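PDB 3F1X: serine acetyltransferase from Bacteroides vulgatus ATCC 8482, which probably acts as an acyltransferase, transferring an acetyl group from acetyl-CoA to serine in amino-acid biosynthesis. Local coordinates for residues Ile52-Tyr57 / Arg128-Asp133; Ala89-Gly94 / Arg109-Leu114. All coordinates share one frame; numbering follows the deposited sequence.

Interaction 1. Residues Ile52-Tyr57 / Arg128-Asp133; sequences IIFPGY and RILATD
A buried, wholly apolar contact joins the C-terminal end of helix 39-53 to one face of helix 123-139, within the helical region that precedes the β-helix. Leu130 is its centre on the second helix, packing against two consecutive residues, Ile53 and Phe54. Its CD1 methyl sits in the fork of Ile53, 3.9 Å from Ile53 CG2 and equally near Ile53 CD1, with the two side chains crossing at about a right angle. The CG2 branch of Ile53 lies anti to the backbone N (CG1 has chi1 -69°), and it also rides over the centre of the Phe54 ring, 3.7 Å above the plane. One methyl thus faces both the ring and the leucine. Phe54 meets Leu130 lower on its side chain, its CZ lying 4.1 Å from Leu130 CB in an oblique approach. Phe54 is where the chain leaves the helix, and it opens a type II β-turn closed by the bond from Tyr57 N to Phe54 O at 3.2 Å; Gly56 supplies the positive phi (88°) that this turn needs at its third position. Within helix 123-139, Ile129 O receives both Thr132 OG1, at 2.6 Å and in the carbonyl plane, and Asp133 N. Thr132 OG1 and Asp133 OD1 take the backbone N-H groups of His202 and Phe203 and so tie the helix to the β-helix, while Asp133 OD2 forms a salt bridge with Arg164 on helix 155-171. Arg127 NH2 bonds to Ile52 O, and Tyr23 of the second subunit packs on Phe54.

Interaction 2. Residues Ala89-Gly94 / Arg109-Leu114; sequences AGLCFG and RETASL
Arg109 O accepts the backbone N-H of Ser113 at 2.6 Å, closing the first turn of helix 109-120, the turn that holds Thr111 and Ala112 toward Leu91. The hydroxyl of Ser113 lies close to two carbonyls of this turn, Ser113 OG being 3.1 Å from Arg109 O and 3.0 Å from Glu110 O. On the other side, Leu91 projects from the last turn of helix 68-93, where Phe93 N bonds to Ala89 O at 2.9 Å. Leu91 makes the contact with a single methyl: its CD1 stands 4.4 Å from Thr111 CG2 and 4.5 Å from Ala112 CB, meeting the two methyls from directions nearly at right angles to each other. Thr111 offers carbon here because its OG1 is turned beside the backbone N (chi1 -52°), which sets CG2 anti to that N and facing the leucine. The pair of helix ends flanks a partly disordered connection, and Pro107, near the end of that connection, packs on Leu91 as well. Nearer the body of helix 68-93, Ala112 rests on Ile87, and Arg109 pairs with Glu85 in a salt bridge while its side chain touches Thr84 and Leu88. These two helices belong to the α-helical part that precedes the left-handed parallel β-helix, as in serine acetyltransferases generally. Tyr6 and Asn5 of the second subunit pack on Ser113 and Leu114. Across the pair of segments the chemistry is methyl against methyl at rather long spacing, which implies weak dispersion forces with little directional preference.

In the fold
From the N terminus, the chain reaches the first half of interaction 1 at the end of helix 39-53, then runs into helix 68-93, whose last turn supplies the first half of interaction 2. Helix 109-120 closes this short loop of 14 intervening residues, all without helix or strand. Helix 123-139 follows and closes the far longer loop of interaction 1, so the smaller closure lies entirely within the larger. The two centres are about 27 Å apart, and the sites do not touch. Interaction 1 ties helix 39-53 to helix 123-139, and interaction 2 ties helix 68-93 to helix 109-120, all before the β-helix; both lie against the second subunit of the six-chain assembly.

Interaction 1. Residues Ile52-Tyr57 / Arg128-Asp133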
# COMPACT_ATOMS: atom_id res chain seq x y z
N ILE A 52 2.57 22.53 -6.22
CA ILE A 52 3.56 23.58 -6.38
C ILE A 52 2.88 24.86 -6.89
O ILE A 52 3.23 25.96 -6.49
CB ILE A 52 4.66 23.17 -7.37
CG1 ILE A 52 5.46 22.01 -6.80
CG2 ILE A 52 5.56 24.35 -7.67
CD1 ILE A 52 6.34 21.30 -7.81
N ILE A 53 1.91 24.69 -7.78
CA ILE A 53 1.19 25.83 -8.33
C ILE A 53 0.26 26.45 -7.28
O ILE A 53 0.14 27.67 -7.19
CB ILE A 53 0.36 25.40 -9.56
CG1 ILE A 53 1.30 25.05 -10.71
CG2 ILE A 53 -0.64 26.51 -9.94
CD1 ILE A 53 0.65 24.26 -11.85
N PHE A 54 -0.39 25.60 -6.49
CA PHE A 54 -1.29 26.07 -5.43
C PHE A 54 -0.72 25.58 -4.10
O PHE A 54 -1.24 24.64 -3.50
CB PHE A 54 -2.68 25.48 -5.63
CG PHE A 54 -3.29 25.81 -6.96
CD1 PHE A 54 -3.69 27.11 -7.25
CD2 PHE A 54 -3.48 24.81 -7.91
CE1 PHE A 54 -4.27 27.42 -8.49
CE2 PHE A 54 -4.05 25.10 -9.16
CZ PHE A 54 -4.45 26.40 -9.44
N PRO A 55 0.35 26.23 -3.62
CA PRO A 55 0.98 25.83 -2.35
C PRO A 55 0.08 25.79 -1.13
O PRO A 55 -0.67 26.72 -0.85
CB PRO A 55 2.12 26.85 -2.21
CG PRO A 55 1.59 28.06 -2.89
CD PRO A 55 0.91 27.49 -4.13
N GLY A 56 0.17 24.68 -0.39
CA GLY A 56 -0.65 24.54 0.80
C GLY A 56 -2.02 23.94 0.56
O GLY A 56 -2.67 23.51 1.51
N TYR A 57 -2.48 23.92 -0.69
CA TYR A 57 -3.79 23.35 -1.00
C TYR A 57 -3.65 21.88 -1.34
O TYR A 57 -4.47 21.05 -0.94
CB TYR A 57 -4.46 24.08 -2.16
CG TYR A 57 -5.21 25.31 -1.73
CD1 TYR A 57 -4.58 26.56 -1.69
CD2 TYR A 57 -6.54 25.24 -1.33
CE1 TYR A 57 -5.28 27.70 -1.26
CE2 TYR A 57 -7.23 26.36 -0.90
CZ TYR A 57 -6.60 27.59 -0.86
OH TYR A 57 -7.30 28.69 -0.43
N ARG A 128 0.37 32.02 -12.60
CA ARG A 128 -0.23 33.31 -12.94
C ARG A 128 -1.44 33.15 -13.85
O ARG A 128 -2.46 33.82 -13.67
CB ARG A 128 0.78 34.22 -13.66
CG ARG A 128 1.97 34.61 -12.82
CD ARG A 128 2.84 35.62 -13.55
NE ARG A 128 4.14 35.76 -12.90
CZ ARG A 128 5.28 35.32 -13.43
NH1 ARG A 128 5.29 34.73 -14.61
NH2 ARG A 128 6.42 35.48 -12.76
N ILE A 129 -1.34 32.25 -14.83
CA ILE A 129 -2.45 32.04 -15.74
C ILE A 129 -3.60 31.32 -15.05
O ILE A 129 -4.75 31.75 -15.14
CB ILE A 129 -2.03 31.23 -16.99
CG1 ILE A 129 -0.89 31.94 -17.71
CG2 ILE A 129 -3.22 31.08 -17.93
CD1 ILE A 129 -0.33 31.18 -18.91
N LEU A 130 -3.29 30.23 -14.37
CA LEU A 130 -4.31 29.46 -13.69
C LEU A 130 -5.03 30.34 -12.68
O LEU A 130 -6.21 30.16 -12.45
CB LEU A 130 -3.69 28.23 -13.01
CG LEU A 130 -3.19 27.21 -14.04
CD1 LEU A 130 -2.40 26.12 -13.35
CD2 LEU A 130 -4.38 26.64 -14.78
N ALA A 131 -4.32 31.29 -12.07
CA ALA A 131 -4.94 32.19 -11.11
C ALA A 131 -6.11 32.93 -11.76
O ALA A 131 -7.14 33.14 -11.13
CB ALA A 131 -3.90 33.19 -10.56
N THR A 132 -5.96 33.32 -13.03
CA THR A 132 -7.03 34.03 -13.71
C THR A 132 -8.19 33.09 -14.00
O THR A 132 -9.36 33.50 -14.02
CB THR A 132 -6.55 34.68 -15.03
OG1 THR A 132 -6.27 33.67 -16.01
CG2 THR A 132 -5.30 35.52 -14.78
N ASP A 133 -7.88 31.81 -14.23
CA ASP A 133 -8.93 30.82 -14.50
C ASP A 133 -9.76 30.60 -13.24
O ASP A 133 -10.98 30.48 -13.30
CB ASP A 133 -8.33 29.47 -14.93
CG ASP A 133 -7.48 29.58 -16.18
OD1 ASP A 133 -7.84 30.37 -17.09
OD2 ASP A 133 -6.46 28.87 -16.27

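Interaction 2. Residues Ala89-Gly94 / Arg109-Leu114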
# COMPACT_ATOMS: atom_id res chain seq x y z
N ALA A 89 10.88 8.78 -21.57
CA ALA A 89 10.03 7.74 -22.14
C ALA A 89 9.31 8.25 -23.38
O ALA A 89 9.16 7.54 -24.38
CB ALA A 89 9.01 7.26 -21.10
N GLY A 90 8.86 9.50 -23.33
CA GLY A 90 8.16 10.10 -24.46
C GLY A 90 9.06 10.21 -25.67
O GLY A 90 8.68 9.82 -26.77
N LEU A 91 10.27 10.74 -25.47
CA LEU A 91 11.21 10.88 -26.57
C LEU A 91 11.51 9.52 -27.18
O LEU A 91 11.60 9.39 -28.40
CB LEU A 91 12.51 11.52 -26.06
CG LEU A 91 12.43 12.98 -25.64
CD1 LEU A 91 13.67 13.35 -24.84
CD2 LEU A 91 12.29 13.86 -26.87
N CYS A 92 11.66 8.49 -26.34
CA CYS A 92 11.96 7.14 -26.82
C CYS A 92 10.81 6.50 -27.58
O CYS A 92 11.03 5.73 -28.52
CB CYS A 92 12.35 6.23 -25.65
SG CYS A 92 13.99 6.54 -24.94
N PHE A 93 9.58 6.79 -27.16
CA PHE A 93 8.40 6.22 -27.79
C PHE A 93 8.32 6.62 -29.26
O PHE A 93 8.56 5.80 -30.15
CB PHE A 93 7.14 6.69 -27.07
CG PHE A 93 6.00 5.72 -27.15
CD1 PHE A 93 5.94 4.63 -26.28
CD2 PHE A 93 5.00 5.88 -28.10
CE1 PHE A 93 4.89 3.71 -26.35
CE2 PHE A 93 3.93 4.97 -28.18
CZ PHE A 93 3.88 3.88 -27.30
N GLY A 94 7.97 7.87 -29.52
CA GLY A 94 7.88 8.34 -30.89
C GLY A 94 8.53 9.70 -31.06
O GLY A 94 8.84 10.37 -30.08
N ARG A 109 19.13 10.86 -21.04
CA ARG A 109 18.50 11.52 -19.91
C ARG A 109 18.91 12.99 -19.86
O ARG A 109 18.16 13.84 -19.39
CB ARG A 109 18.91 10.83 -18.62
CG ARG A 109 18.31 11.42 -17.36
CD ARG A 109 18.69 10.56 -16.17
NE ARG A 109 18.36 9.16 -16.43
CZ ARG A 109 17.13 8.68 -16.44
NH1 ARG A 109 16.09 9.47 -16.20
NH2 ARG A 109 16.93 7.39 -16.71
N GLU A 110 20.11 13.27 -20.35
CA GLU A 110 20.65 14.63 -20.39
C GLU A 110 19.67 15.57 -21.07
O GLU A 110 19.41 16.68 -20.60
CB GLU A 110 21.98 14.61 -21.14
CG GLU A 110 22.59 15.96 -21.42
CD GLU A 110 23.81 15.86 -22.33
OE1 GLU A 110 24.32 16.91 -22.76
OE2 GLU A 110 24.25 14.72 -22.60
N THR A 111 19.13 15.13 -22.20
CA THR A 111 18.18 15.93 -22.96
C THR A 111 16.87 16.06 -22.18
O THR A 111 16.29 17.14 -22.10
CB THR A 111 17.86 15.28 -24.32
OG1 THR A 111 19.09 14.98 -25.00
CG2 THR A 111 17.02 16.21 -25.17
N ALA A 112 16.41 14.95 -21.61
CA ALA A 112 15.17 14.92 -20.86
C ALA A 112 15.24 15.73 -19.57
O ALA A 112 14.26 16.37 -19.19
CB ALA A 112 14.78 13.48 -20.53
N SER A 113 16.38 15.72 -18.90
CA SER A 113 16.50 16.46 -17.65
C SER A 113 16.43 17.97 -17.86
O SER A 113 15.85 18.69 -17.04
CB SER A 113 17.79 16.07 -16.92
OG SER A 113 18.93 16.32 -17.71
N LEU A 114 17.01 18.47 -18.95
CA LEU A 114 16.97 19.90 -19.22
C LEU A 114 15.54 20.33 -19.60
O LEU A 114 15.06 21.38 -19.18
CB LEU A 114 17.95 20.25 -20.34
CG LEU A 114 18.17 21.75 -20.63
CD1 LEU A 114 18.47 22.49 -19.34
CD2 LEU A 114 19.31 21.91 -21.63